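Local coordinates for Phthiocerol/phthiodiolone dimycocerosyl transferase (Mycobacterium tuberculosis, PDB 1Q9J), which probably catalyses the transfer of mycocerosic acids from mycocerosic acid synthase onto phthiocerol and related alcohols, the last step in making dimycocerosate waxes, at residues Glu21-Met26 with Leu96-Ser101; Ser103-Gln108 with Leu120-Cys125; Ile245-Trp250 with Ala292-Asn297; Pro259-Tyr264 with Pro339-Cys344. All coordinates share one frame; numbering follows the deposited sequence.

Contact 1 (Glu21-Met26 with Leu96-Ser101)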
loop_
_atom_site.group_PDB
_atom_site.type_symbol
_atom_site.label_atom_id
_atom_site.label_comp_id
_atom_site.label_asym_id
_atom_site.label_seq_id
_atom_site.Cartn_x
_atom_site.Cartn_y
_atom_site.Cartn_z
ATOM N N GLU A 21 -2.121 12.933 8.122
ATOM C CA GLU A 21 -1.322 12.157 9.063
ATOM C C GLU A 21 -1.367 10.668 8.720
ATOM O O GLU A 21 -1.634 9.838 9.590
ATOM C CB GLU A 21 -1.839 12.366 10.490
ATOM C CG GLU A 21 -1.459 13.699 11.151
ATOM C CD GLU A 21 -0.664 13.516 12.461
ATOM O OE1 GLU A 21 -0.375 14.542 13.124
ATOM O OE2 GLU A 21 -0.322 12.358 12.823
ATOM N N VAL A 22 -1.095 10.314 7.465
ATOM C CA VAL A 22 -1.166 8.907 7.069
ATOM C C VAL A 22 0.027 8.049 7.521
ATOM O O VAL A 22 1.178 8.374 7.258
ATOM C CB VAL A 22 -1.336 8.770 5.513
ATOM C CG1 VAL A 22 -1.448 7.300 5.129
ATOM C CG2 VAL A 22 -2.564 9.528 5.045
ATOM N N PHE A 23 -0.281 6.955 8.204
ATOM C CA PHE A 23 0.712 6.000 8.667
ATOM C C PHE A 23 0.249 4.644 8.137
ATOM O O PHE A 23 -0.958 4.375 8.031
ATOM C CB PHE A 23 0.749 5.880 10.191
ATOM C CG PHE A 23 1.576 6.923 10.888
ATOM C CD1 PHE A 23 1.126 8.241 10.997
ATOM C CD2 PHE A 23 2.763 6.566 11.527
ATOM C CE1 PHE A 23 1.836 9.176 11.737
ATOM C CE2 PHE A 23 3.477 7.510 12.268
ATOM C CZ PHE A 23 3.012 8.816 12.377
ATOM N N THR A 24 1.206 3.774 7.851
ATOM C CA THR A 24 0.903 2.455 7.346
ATOM C C THR A 24 1.451 1.474 8.355
ATOM O O THR A 24 2.528 1.685 8.903
ATOM C CB THR A 24 1.597 2.224 5.990
ATOM O OG1 THR A 24 1.235 3.272 5.077
ATOM C CG2 THR A 24 1.185 0.871 5.405
ATOM N N SER A 25 0.701 0.420 8.632
ATOM C CA SER A 25 1.169 -0.591 9.565
ATOM C C SER A 25 1.205 -1.938 8.857
ATOM O O SER A 25 0.465 -2.196 7.903
ATOM C CB SER A 25 0.254 -0.661 10.800
ATOM O OG SER A 25 -1.076 -1.051 10.454
ATOM N N MET A 26 2.084 -2.786 9.357
ATOM C CA MET A 26 2.268 -4.109 8.823
ATOM C C MET A 26 2.468 -5.017 10.024
ATOM O O MET A 26 3.445 -4.889 10.770
ATOM C CB MET A 26 3.500 -4.154 7.924
ATOM C CG MET A 26 3.531 -5.345 6.989
ATOM S SD MET A 26 2.097 -5.265 5.880
ATOM C CE MET A 26 1.131 -6.552 6.517
ATOM N N LEU A 96 -0.917 3.430 22.357
ATOM C CA LEU A 96 0.050 4.007 21.409
ATOM C C LEU A 96 -0.501 5.233 20.689
ATOM O O LEU A 96 -1.667 5.284 20.295
ATOM C CB LEU A 96 0.523 2.980 20.374
ATOM C CG LEU A 96 1.749 3.401 19.546
ATOM C CD1 LEU A 96 2.879 3.895 20.440
ATOM C CD2 LEU A 96 2.212 2.216 18.723
ATOM N N ARG A 97 0.368 6.219 20.519
ATOM C CA ARG A 97 -0.000 7.468 19.880
ATOM C C ARG A 97 0.970 7.834 18.764
ATOM O O ARG A 97 2.104 8.250 19.018
ATOM C CB ARG A 97 -0.024 8.578 20.931
ATOM C CG ARG A 97 -0.215 9.968 20.379
ATOM C CD ARG A 97 0.669 10.955 21.118
ATOM N NE ARG A 97 0.539 12.302 20.566
ATOM C CZ ARG A 97 1.310 13.330 20.907
ATOM N NH1 ARG A 97 2.276 13.170 21.804
ATOM N NH2 ARG A 97 1.113 14.521 20.354
ATOM N N LEU A 98 0.512 7.674 17.528
ATOM C CA LEU A 98 1.323 7.990 16.360
ATOM C C LEU A 98 1.226 9.482 16.134
ATOM O O LEU A 98 0.130 10.031 16.107
ATOM C CB LEU A 98 0.793 7.264 15.127
ATOM C CG LEU A 98 0.656 5.759 15.265
ATOM C CD1 LEU A 98 -0.188 5.260 14.134
ATOM C CD2 LEU A 98 2.012 5.079 15.298
ATOM N N ASP A 99 2.367 10.136 15.962
ATOM C CA ASP A 99 2.367 11.573 15.749
ATOM C C ASP A 99 3.466 12.013 14.787
ATOM O O ASP A 99 4.647 11.841 15.078
ATOM C CB ASP A 99 2.553 12.282 17.088
ATOM C CG ASP A 99 2.476 13.786 16.965
ATOM O OD1 ASP A 99 2.727 14.483 17.967
ATOM O OD2 ASP A 99 2.154 14.277 15.867
ATOM N N GLN A 100 3.066 12.582 13.651
ATOM C CA GLN A 100 4.003 13.070 12.637
ATOM C C GLN A 100 5.085 13.970 13.203
ATOM O O GLN A 100 6.269 13.787 12.924
ATOM C CB GLN A 100 3.284 13.894 11.584
ATOM C CG GLN A 100 2.251 13.171 10.797
ATOM C CD GLN A 100 1.621 14.080 9.756
ATOM O OE1 GLN A 100 1.028 13.614 8.789
ATOM N NE2 GLN A 100 1.749 15.392 9.956
ATOM N N SER A 101 4.655 14.970 13.969
ATOM C CA SER A 101 5.552 15.951 14.574
ATOM C C SER A 101 6.579 15.314 15.489
ATOM O O SER A 101 7.581 15.938 15.820
ATOM C CB SER A 101 4.741 16.966 15.362
ATOM O OG SER A 101 3.906 16.299 16.282
#
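The aromatic ring of F23 carries L98 on one face: CB sits over the ring centre, 3.9 Å from the centroid and only 10° off the normal, a CH-pi contact. L98 CD1 and CD2 reach back past CG and CD2 of the ring, the two side chains sliding by each other in opposite directions. Q100 N and E21 O lie in the ring plane at its edge; the carbonyl oxygen of E21 suits the partly positive ring C-H groups. A second pair of flat groups lies beside it. The carboxylate of E21 stacks on the side-chain amide of Q100 with planes 6° apart, E21 CD being 3.6 Å from Q100 CD. A bend at chi2 (-121°) sets CD there, and Q100 N makes a weak hydrogen bond of 3.5 Å to E21 OE2. D99 brings a like charge near, its OD2 3.7 Å from E21 OE1, but R97 NH2 lies 2.9 Å from D99 OD1 in a salt bridge and probably eases the repulsion. E21, with positive phi, is the C-prime residue of the Schellman motif that ends helix 12-19. The chain then enters strand 23-31, where F23 meets H123 edge to face and V22 pairs by backbone with H124, the probable proton acceptor. This is the border of the HHxxxD site characteristic of CoA-dependent acyltransferases.

Contact 2 (Ser103-Gln108 with Leu120-Cys125)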
loop_
_atom_site.group_PDB
_atom_site.type_symbol
_atom_site.label_atom_id
_atom_site.label_comp_id
_atom_site.label_asym_id
_atom_site.label_seq_id
_atom_site.Cartn_x
_atom_site.Cartn_y
_atom_site.Cartn_z
ATOM N N SER A 103 7.509 11.199 15.687
ATOM C CA SER A 103 8.243 10.090 15.074
ATOM C C SER A 103 7.526 9.611 13.806
ATOM O O SER A 103 6.335 9.874 13.628
ATOM C CB SER A 103 8.347 8.953 16.103
ATOM O OG SER A 103 9.006 7.813 15.603
ATOM N N LEU A 104 8.226 8.917 12.914
ATOM C CA LEU A 104 7.569 8.426 11.693
ATOM C C LEU A 104 7.713 6.923 11.573
ATOM O O LEU A 104 7.271 6.331 10.598
ATOM C CB LEU A 104 8.184 9.077 10.459
ATOM C CG LEU A 104 8.107 10.601 10.407
ATOM C CD1 LEU A 104 8.757 11.096 9.123
ATOM C CD2 LEU A 104 6.656 11.038 10.464
ATOM N N LEU A 105 8.326 6.314 12.579
ATOM C CA LEU A 105 8.546 4.883 12.572
ATOM C C LEU A 105 8.425 4.328 13.997
ATOM O O LEU A 105 8.934 4.921 14.960
ATOM C CB LEU A 105 9.934 4.592 11.998
ATOM C CG LEU A 105 10.382 3.134 11.892
ATOM C CD1 LEU A 105 9.476 2.370 10.940
ATOM C CD2 LEU A 105 11.813 3.085 11.423
ATOM N N HIS A 106 7.752 3.183 14.110
ATOM C CA HIS A 106 7.527 2.512 15.387
ATOM C C HIS A 106 7.515 0.996 15.180
ATOM O O HIS A 106 6.775 0.484 14.332
ATOM C CB HIS A 106 6.180 2.949 15.989
ATOM C CG HIS A 106 6.181 4.340 16.554
ATOM N ND1 HIS A 106 6.908 4.688 17.669
ATOM C CD2 HIS A 106 5.536 5.463 16.160
ATOM C CE1 HIS A 106 6.712 5.969 17.941
ATOM N NE2 HIS A 106 5.885 6.462 17.042
ATOM N N LEU A 107 8.347 0.281 15.933
ATOM C CA LEU A 107 8.376 -1.179 15.840
ATOM C C LEU A 107 7.781 -1.731 17.131
ATOM O O LEU A 107 8.418 -1.707 18.179
ATOM C CB LEU A 107 9.806 -1.708 15.652
ATOM C CG LEU A 107 9.855 -3.241 15.543
ATOM C CD1 LEU A 107 8.844 -3.712 14.505
ATOM C CD2 LEU A 107 11.254 -3.715 15.178
ATOM N N GLN A 108 6.557 -2.239 17.048
ATOM C CA GLN A 108 5.870 -2.764 18.224
ATOM C C GLN A 108 5.762 -4.291 18.284
ATOM O O GLN A 108 5.068 -4.903 17.473
ATOM C CB GLN A 108 4.471 -2.156 18.290
ATOM C CG GLN A 108 3.688 -2.539 19.523
ATOM C CD GLN A 108 2.229 -2.184 19.387
ATOM O OE1 GLN A 108 1.548 -2.672 18.481
ATOM N NE2 GLN A 108 1.732 -1.335 20.286
ATOM N N LEU A 120 4.999 -3.032 12.383
ATOM C CA LEU A 120 5.803 -1.887 12.002
ATOM C C LEU A 120 4.896 -0.760 11.546
ATOM O O LEU A 120 3.981 -0.967 10.751
ATOM C CB LEU A 120 6.755 -2.243 10.870
ATOM C CG LEU A 120 7.803 -1.161 10.603
ATOM C CD1 LEU A 120 9.032 -1.444 11.456
ATOM C CD2 LEU A 120 8.184 -1.160 9.125
ATOM N N TYR A 121 5.139 0.429 12.080
ATOM C CA TYR A 121 4.361 1.604 11.711
ATOM C C TYR A 121 5.292 2.525 10.957
ATOM O O TYR A 121 6.397 2.844 11.414
ATOM C CB TYR A 121 3.811 2.322 12.934
ATOM C CG TYR A 121 2.808 1.514 13.700
ATOM C CD1 TYR A 121 3.222 0.572 14.632
ATOM C CD2 TYR A 121 1.433 1.693 13.495
ATOM C CE1 TYR A 121 2.292 -0.169 15.342
ATOM C CE2 TYR A 121 0.492 0.955 14.200
ATOM C CZ TYR A 121 0.929 0.023 15.125
ATOM O OH TYR A 121 0.001 -0.736 15.812
ATOM N N LEU A 122 4.827 2.961 9.799
ATOM C CA LEU A 122 5.632 3.786 8.934
ATOM C C LEU A 122 4.817 4.895 8.315
ATOM O O LEU A 122 3.782 4.653 7.711
ATOM C CB LEU A 122 6.196 2.897 7.843
ATOM C CG LEU A 122 7.293 3.457 6.954
ATOM C CD1 LEU A 122 8.490 3.897 7.783
ATOM C CD2 LEU A 122 7.669 2.355 5.979
ATOM N N HIS A 123 5.269 6.126 8.476
ATOM C CA HIS A 123 4.543 7.215 7.875
ATOM C C HIS A 123 4.642 7.071 6.354
ATOM O O HIS A 123 5.734 6.885 5.799
ATOM C CB HIS A 123 5.115 8.541 8.333
ATOM C CG HIS A 123 4.224 9.695 8.025
ATOM N ND1 HIS A 123 3.337 10.206 8.946
ATOM C CD2 HIS A 123 3.998 10.358 6.864
ATOM C CE1 HIS A 123 2.592 11.135 8.366
ATOM N NE2 HIS A 123 2.974 11.240 7.105
ATOM N N HIS A 124 3.497 7.162 5.685
ATOM C CA HIS A 124 3.436 6.989 4.230
ATOM C C HIS A 124 4.243 7.985 3.378
ATOM O O HIS A 124 4.486 7.749 2.195
ATOM C CB HIS A 124 1.970 6.992 3.777
ATOM C CG HIS A 124 1.705 6.177 2.544
ATOM N ND1 HIS A 124 2.348 6.401 1.345
ATOM C CD2 HIS A 124 0.804 5.192 2.306
ATOM C CE1 HIS A 124 1.853 5.596 0.425
ATOM N NE2 HIS A 124 0.913 4.852 0.981
ATOM N N CYS A 125 4.673 9.081 3.982
ATOM C CA CYS A 125 5.435 10.052 3.243
ATOM C C CYS A 125 6.867 9.516 3.067
ATOM O O CYS A 125 7.690 10.094 2.366
ATOM C CB CYS A 125 5.442 11.401 3.985
ATOM S SG CYS A 125 6.784 11.590 5.251
#
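H106 and Y121 face each other as the hydrogen-bonded pair of an antiparallel beta hairpin, strands 105-110 and 117-123. Their backbones share two bonds, H106 N to Y121 O at 3.0 Å and Y121 N to H106 O at 2.8 Å. The tyrosine side chain passes H106 and ends beside Q108, the Q108 amide plane turned 84° from the ring. Y121 CB lies 3.9 Å from H106 CB; CD1 comes 3.6 Å from H106 O, which sits in the ring plane at the edge; CE1 passes CB and OE1 of Q108; and Y121 OH ends 3.6 Å from Q108 OE1. A long, flat residue with a polar tip suits this course, and Y369 packs edge to face on the ring. The sheet's other face belongs to leucines, whose branched ends fill the space toward helices 36-49 and 129-148: L105, L107, L120 and L122 all have CG anti to the backbone N, and L120 CD1 meets both L105 CD1 and L107 CD1. Beyond the pairs, L104 CD2 lies against H123 CB at 3.6 Å. The strand then leads straight to H124, the probable proton acceptor, and just before it H123 N bonds to L104 O at 2.9 Å, with an N-H...O angle of 157°.

Contact 3 (Ile245-Trp250 with Ala292-Asn297)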
loop_
_atom_site.group_PDB
_atom_site.type_symbol
_atom_site.label_atom_id
_atom_site.label_comp_id
_atom_site.label_asym_id
_atom_site.label_seq_id
_atom_site.Cartn_x
_atom_site.Cartn_y
_atom_site.Cartn_z
ATOM N N ILE A 245 -14.704 -6.627 -8.638
ATOM C CA ILE A 245 -14.945 -5.457 -7.810
ATOM C C ILE A 245 -15.816 -4.446 -8.558
ATOM O O ILE A 245 -16.826 -3.978 -8.034
ATOM C CB ILE A 245 -13.600 -4.800 -7.419
ATOM C CG1 ILE A 245 -12.854 -5.730 -6.485
ATOM C CG2 ILE A 245 -13.821 -3.445 -6.767
ATOM C CD1 ILE A 245 -11.433 -5.361 -6.295
ATOM N N LEU A 246 -15.423 -4.117 -9.785
ATOM C CA LEU A 246 -16.162 -3.148 -10.585
ATOM C C LEU A 246 -17.600 -3.570 -10.901
ATOM O O LEU A 246 -18.507 -2.731 -10.926
ATOM C CB LEU A 246 -15.397 -2.844 -11.878
ATOM C CG LEU A 246 -14.171 -1.946 -11.705
ATOM C CD1 LEU A 246 -13.307 -2.003 -12.943
ATOM C CD2 LEU A 246 -14.628 -0.517 -11.418
ATOM N N LEU A 247 -17.816 -4.858 -11.147
ATOM C CA LEU A 247 -19.164 -5.341 -11.430
ATOM C C LEU A 247 -20.031 -5.074 -10.212
ATOM O O LEU A 247 -21.029 -4.348 -10.289
ATOM C CB LEU A 247 -19.147 -6.838 -11.732
ATOM C CG LEU A 247 -18.556 -7.166 -13.099
ATOM C CD1 LEU A 247 -18.547 -8.655 -13.309
ATOM C CD2 LEU A 247 -19.367 -6.470 -14.172
ATOM N N THR A 248 -19.623 -5.664 -9.091
ATOM C CA THR A 248 -20.321 -5.516 -7.821
ATOM C C THR A 248 -20.645 -4.062 -7.490
ATOM O O THR A 248 -21.723 -3.767 -6.989
ATOM C CB THR A 248 -19.491 -6.095 -6.664
ATOM O OG1 THR A 248 -19.209 -7.478 -6.918
ATOM C CG2 THR A 248 -20.253 -5.961 -5.350
ATOM N N GLU A 249 -19.721 -3.151 -7.771
ATOM C CA GLU A 249 -19.972 -1.752 -7.473
ATOM C C GLU A 249 -21.222 -1.272 -8.178
ATOM O O GLU A 249 -21.994 -0.496 -7.621
ATOM C CB GLU A 249 -18.786 -0.886 -7.889
ATOM C CG GLU A 249 -17.662 -0.829 -6.868
ATOM C CD GLU A 249 -18.103 -0.221 -5.543
ATOM O OE1 GLU A 249 -18.767 0.840 -5.566
ATOM O OE2 GLU A 249 -17.771 -0.798 -4.485
ATOM N N TRP A 250 -21.432 -1.738 -9.404
ATOM C CA TRP A 250 -22.602 -1.324 -10.169
ATOM C C TRP A 250 -23.886 -1.945 -9.612
ATOM O O TRP A 250 -24.901 -1.260 -9.471
ATOM C CB TRP A 250 -22.427 -1.704 -11.639
ATOM C CG TRP A 250 -23.492 -1.137 -12.522
ATOM C CD1 TRP A 250 -23.758 0.185 -12.752
ATOM C CD2 TRP A 250 -24.435 -1.877 -13.303
ATOM N NE1 TRP A 250 -24.818 0.312 -13.621
ATOM C CE2 TRP A 250 -25.260 -0.938 -13.963
ATOM C CE3 TRP A 250 -24.687 -3.244 -13.478
ATOM C CZ2 TRP A 250 -26.287 -1.321 -14.823
ATOM C CZ3 TRP A 250 -25.709 -3.629 -14.328
ATOM C CH2 TRP A 250 -26.511 -2.666 -14.981
ATOM N N ALA A 292 -14.881 2.608 -16.186
ATOM C CA ALA A 292 -15.608 1.379 -16.460
ATOM C C ALA A 292 -17.083 1.667 -16.689
ATOM O O ALA A 292 -17.720 2.390 -15.919
ATOM C CB ALA A 292 -15.442 0.401 -15.313
ATOM N N GLU A 293 -17.617 1.096 -17.763
ATOM C CA GLU A 293 -19.019 1.274 -18.113
ATOM C C GLU A 293 -19.677 -0.095 -18.144
ATOM O O GLU A 293 -19.740 -0.749 -19.185
ATOM C CB GLU A 293 -19.122 1.967 -19.469
ATOM C CG GLU A 293 -18.354 3.279 -19.506
ATOM C CD GLU A 293 -18.464 3.995 -20.827
ATOM O OE1 GLU A 293 -18.182 3.364 -21.871
ATOM O OE2 GLU A 293 -18.813 5.196 -20.819
ATOM N N ILE A 294 -20.160 -0.517 -16.979
ATOM C CA ILE A 294 -20.797 -1.817 -16.816
ATOM C C ILE A 294 -22.317 -1.795 -17.007
ATOM O O ILE A 294 -23.026 -0.977 -16.418
ATOM C CB ILE A 294 -20.470 -2.408 -15.419
ATOM C CG1 ILE A 294 -18.955 -2.463 -15.215
ATOM C CG2 ILE A 294 -21.053 -3.803 -15.287
ATOM C CD1 ILE A 294 -18.539 -2.972 -13.850
ATOM N N GLY A 295 -22.797 -2.705 -17.848
ATOM C CA GLY A 295 -24.217 -2.820 -18.103
ATOM C C GLY A 295 -24.679 -4.145 -17.531
ATOM O O GLY A 295 -23.880 -4.863 -16.927
ATOM N N PRO A 296 -25.958 -4.507 -17.698
ATOM C CA PRO A 296 -26.466 -5.776 -17.167
ATOM C C PRO A 296 -25.915 -7.003 -17.894
ATOM O O PRO A 296 -26.043 -8.129 -17.411
ATOM C CB PRO A 296 -27.975 -5.626 -17.322
ATOM C CG PRO A 296 -28.099 -4.778 -18.546
ATOM C CD PRO A 296 -27.036 -3.729 -18.334
ATOM N N ASN A 297 -25.289 -6.776 -19.044
ATOM C CA ASN A 297 -24.722 -7.866 -19.837
ATOM C C ASN A 297 -23.199 -7.894 -19.858
ATOM O O ASN A 297 -22.602 -8.882 -20.300
ATOM C CB ASN A 297 -25.231 -7.805 -21.278
ATOM C CG ASN A 297 -26.650 -8.312 -21.415
ATOM O OD1 ASN A 297 -26.980 -9.400 -20.934
ATOM N ND2 ASN A 297 -27.499 -7.535 -22.083
#
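W250 turns the face of its indole to the backbone of the loop that follows strand 285-292, and no hydrogen bond crosses the contact. I294 O lies 3.3 Å above the W250 ring plane, over its centre, while G295 CA adds a CH-pi contact 4.2 Å from the centroid of the six-membered ring and 23° off its normal. A CB on G295 would point away from the indole and collide with P296 CD, so glycine suits the tight turn into the proline. Farther out, P296 CD approaches W250 CH2 at 3.6 Å, a rigid apolar ring at the more exposed end of the contact. W250 CG is anti to the backbone N (chi1 -172°), on a side chain that starts out toward the loop. I294 is the other principal side chain, and it points at the helix. Its CD1 lies 3.7 Å from L246 CB and also reaches L247 CD2, while I294 CG2 meets L247 CD2 and, at 4.1 Å, W250 CE3. L247 and I294 cross at about a right angle. Because I294 branches at CB, it can touch all three helix residues. A292, the last residue of strand 285-292, brings its small CB to 4.0 Å from L246 CD1. Helix 237-253 thus covers the end of strand 285-292; I294 and L246 also touch L303 of helix 300-317, and L246 and W250 rest on I260 of strand 260-267.

Contact 4 (Pro259-Tyr264 with Pro339-Cys344)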
loop_
_atom_site.group_PDB
_atom_site.type_symbol
_atom_site.label_atom_id
_atom_site.label_comp_id
_atom_site.label_asym_id
_atom_site.label_seq_id
_atom_site.Cartn_x
_atom_site.Cartn_y
_atom_site.Cartn_z
ATOM N N PRO A 259 -21.426 5.455 -15.315
ATOM C CA PRO A 259 -20.081 4.869 -15.319
ATOM C C PRO A 259 -19.444 4.733 -13.935
ATOM O O PRO A 259 -19.889 5.350 -12.963
ATOM C CB PRO A 259 -19.298 5.813 -16.232
ATOM C CG PRO A 259 -19.964 7.131 -15.984
ATOM C CD PRO A 259 -21.428 6.759 -16.002
ATOM N N ILE A 260 -18.405 3.910 -13.851
ATOM C CA ILE A 260 -17.698 3.705 -12.599
ATOM C C ILE A 260 -16.219 4.000 -12.773
ATOM O O ILE A 260 -15.470 3.178 -13.300
ATOM C CB ILE A 260 -17.830 2.261 -12.093
ATOM C CG1 ILE A 260 -19.283 1.969 -11.736
ATOM C CG2 ILE A 260 -16.922 2.049 -10.880
ATOM C CD1 ILE A 260 -19.518 0.529 -11.371
ATOM N N PRO A 261 -15.783 5.188 -12.339
ATOM C CA PRO A 261 -14.378 5.595 -12.442
ATOM C C PRO A 261 -13.483 4.697 -11.589
ATOM O O PRO A 261 -13.718 4.535 -10.393
ATOM C CB PRO A 261 -14.400 7.045 -11.957
ATOM C CG PRO A 261 -15.559 7.060 -11.002
ATOM C CD PRO A 261 -16.595 6.245 -11.714
ATOM N N TYR A 262 -12.468 4.110 -12.212
ATOM C CA TYR A 262 -11.561 3.214 -11.508
ATOM C C TYR A 262 -10.127 3.742 -11.494
ATOM O O TYR A 262 -9.683 4.398 -12.437
ATOM C CB TYR A 262 -11.625 1.828 -12.159
ATOM C CG TYR A 262 -10.745 0.773 -11.532
ATOM C CD1 TYR A 262 -10.625 0.656 -10.150
ATOM C CD2 TYR A 262 -10.071 -0.147 -12.327
ATOM C CE1 TYR A 262 -9.849 -0.361 -9.582
ATOM C CE2 TYR A 262 -9.302 -1.161 -11.771
ATOM C CZ TYR A 262 -9.190 -1.267 -10.405
ATOM O OH TYR A 262 -8.400 -2.270 -9.874
ATOM N N VAL A 263 -9.412 3.486 -10.404
ATOM C CA VAL A 263 -8.030 3.935 -10.291
ATOM C C VAL A 263 -7.208 2.939 -9.485
ATOM O O VAL A 263 -7.652 2.445 -8.450
ATOM C CB VAL A 263 -7.920 5.308 -9.597
ATOM C CG1 VAL A 263 -6.465 5.750 -9.584
ATOM C CG2 VAL A 263 -8.783 6.338 -10.297
ATOM N N TYR A 264 -6.018 2.627 -9.978
ATOM C CA TYR A 264 -5.136 1.708 -9.272
ATOM C C TYR A 264 -3.692 2.171 -9.425
ATOM O O TYR A 264 -3.367 2.979 -10.313
ATOM C CB TYR A 264 -5.312 0.259 -9.753
ATOM C CG TYR A 264 -5.168 0.059 -11.240
ATOM C CD1 TYR A 264 -4.168 -0.754 -11.760
ATOM C CD2 TYR A 264 -6.029 0.690 -12.128
ATOM C CE1 TYR A 264 -4.027 -0.930 -13.129
ATOM C CE2 TYR A 264 -5.900 0.519 -13.499
ATOM C CZ TYR A 264 -4.895 -0.291 -13.996
ATOM O OH TYR A 264 -4.764 -0.442 -15.360
ATOM N N PRO A 339 -18.761 10.587 -10.041
ATOM C CA PRO A 339 -19.332 9.437 -9.341
ATOM C C PRO A 339 -18.284 8.841 -8.404
ATOM O O PRO A 339 -17.085 9.084 -8.571
ATOM C CB PRO A 339 -19.714 8.497 -10.486
ATOM C CG PRO A 339 -18.721 8.844 -11.561
ATOM C CD PRO A 339 -18.686 10.345 -11.492
ATOM N N PRO A 340 -18.718 8.069 -7.400
ATOM C CA PRO A 340 -17.813 7.442 -6.435
ATOM C C PRO A 340 -16.685 6.664 -7.099
ATOM O O PRO A 340 -16.933 5.679 -7.792
ATOM C CB PRO A 340 -18.740 6.527 -5.642
ATOM C CG PRO A 340 -20.008 7.278 -5.636
ATOM C CD PRO A 340 -20.117 7.750 -7.075
ATOM N N LEU A 341 -15.452 7.118 -6.883
ATOM C CA LEU A 341 -14.285 6.460 -7.446
ATOM C C LEU A 341 -14.037 5.159 -6.716
ATOM O O LEU A 341 -14.285 5.048 -5.516
ATOM C CB LEU A 341 -13.040 7.336 -7.318
ATOM C CG LEU A 341 -12.694 8.293 -8.449
ATOM C CD1 LEU A 341 -13.787 9.336 -8.586
ATOM C CD2 LEU A 341 -11.359 8.958 -8.154
ATOM N N VAL A 342 -13.550 4.172 -7.456
ATOM C CA VAL A 342 -13.241 2.874 -6.885
ATOM C C VAL A 342 -11.728 2.716 -6.926
ATOM O O VAL A 342 -11.134 2.673 -8.005
ATOM C CB VAL A 342 -13.886 1.742 -7.691
ATOM C CG1 VAL A 342 -13.627 0.404 -7.018
ATOM C CG2 VAL A 342 -15.362 1.995 -7.826
ATOM N N PHE A 343 -11.109 2.657 -5.750
ATOM C CA PHE A 343 -9.665 2.497 -5.654
ATOM C C PHE A 343 -9.321 1.084 -5.261
ATOM O O PHE A 343 -9.896 0.530 -4.326
ATOM C CB PHE A 343 -9.055 3.429 -4.608
ATOM C CG PHE A 343 -9.068 4.867 -4.994
ATOM C CD1 PHE A 343 -10.149 5.674 -4.674
ATOM C CD2 PHE A 343 -8.001 5.416 -5.698
ATOM C CE1 PHE A 343 -10.178 7.028 -5.051
ATOM C CE2 PHE A 343 -8.006 6.770 -6.088
ATOM C CZ PHE A 343 -9.098 7.577 -5.762
ATOM N N CYS A 344 -8.384 0.488 -5.980
ATOM C CA CYS A 344 -7.968 -0.854 -5.635
ATOM C C CYS A 344 -6.469 -1.022 -5.842
ATOM O O CYS A 344 -5.947 -0.700 -6.911
ATOM C CB CYS A 344 -8.747 -1.882 -6.454
ATOM S SG CYS A 344 -8.207 -3.565 -6.119
#
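Y262 with V342 and V263 with F343 form a parallel strand pairing, 260-267 beside 342-345, inside a mixed sheet of the C-terminal half of this chloramphenicol acetyltransferase-like fold. The backbone supplies three hydrogen bonds. V342 gives N to P261 O (3.0 Å), just before the first bridge, and takes V263 N on its own oxygen (3.1 Å), straddling its partner Y262; then C344 N reaches V263 O (3.2 Å). P261 has no N-H to extend the ladder backward, and P340 O is instead bonded by R253 of helix 237-253. Weaker C-H...O contacts support the ladder, such as F343 CA to V263 O at 156° at the hydrogen. Apolar contacts follow on both faces. I260 and V342 meet through their CG2 methyls on the side of helix 237-253, where beta-branched residues suit an extended chain. On the opposite face V263 and F343 lie side by side, pointing the same way, with V263 CB 3.8 Å from F343 CE2; the phenyl continues to F327 and A330. At the start, rigid rings meet, P261 CD to P339 CG at 3.4 Å, and L341 CD1 touches P261 CG. Aromatic edge contacts come last. Y262 has CG anti to its backbone N (chi1 -179°); its ring edge meets V342 O at CD1, and C344 CB lies in the ring plane, 3.6 Å from Y262 CE1 and 3.5 Å from Y262 OH.

How the contacts relate
Contacts 1 and 2 share one sheet, strands 23-31 and 117-123 being neighbours, and T24 N reaches L122 O at 2.7 Å between them. Contacts 3 and 4 likewise meet, A292 O standing 2.7 Å from I260 N, but their centres lie 27 to 37 Å from those of the first two. Contacts 2 and 4 are buried ladders, antiparallel in one and parallel in the other, with apolar residues around backbone bonds. Contact 1, also buried, mixes an aromatic face with carboxylates and has one weak bond. Contact 3 is partly buried, lies farthest from the chain's centre and relies on apolar and ring-face packing. Contact 2 includes the probable catalytic histidine, H124, and contact 1 borders it through V22; contact 3 lies away from annotated sites.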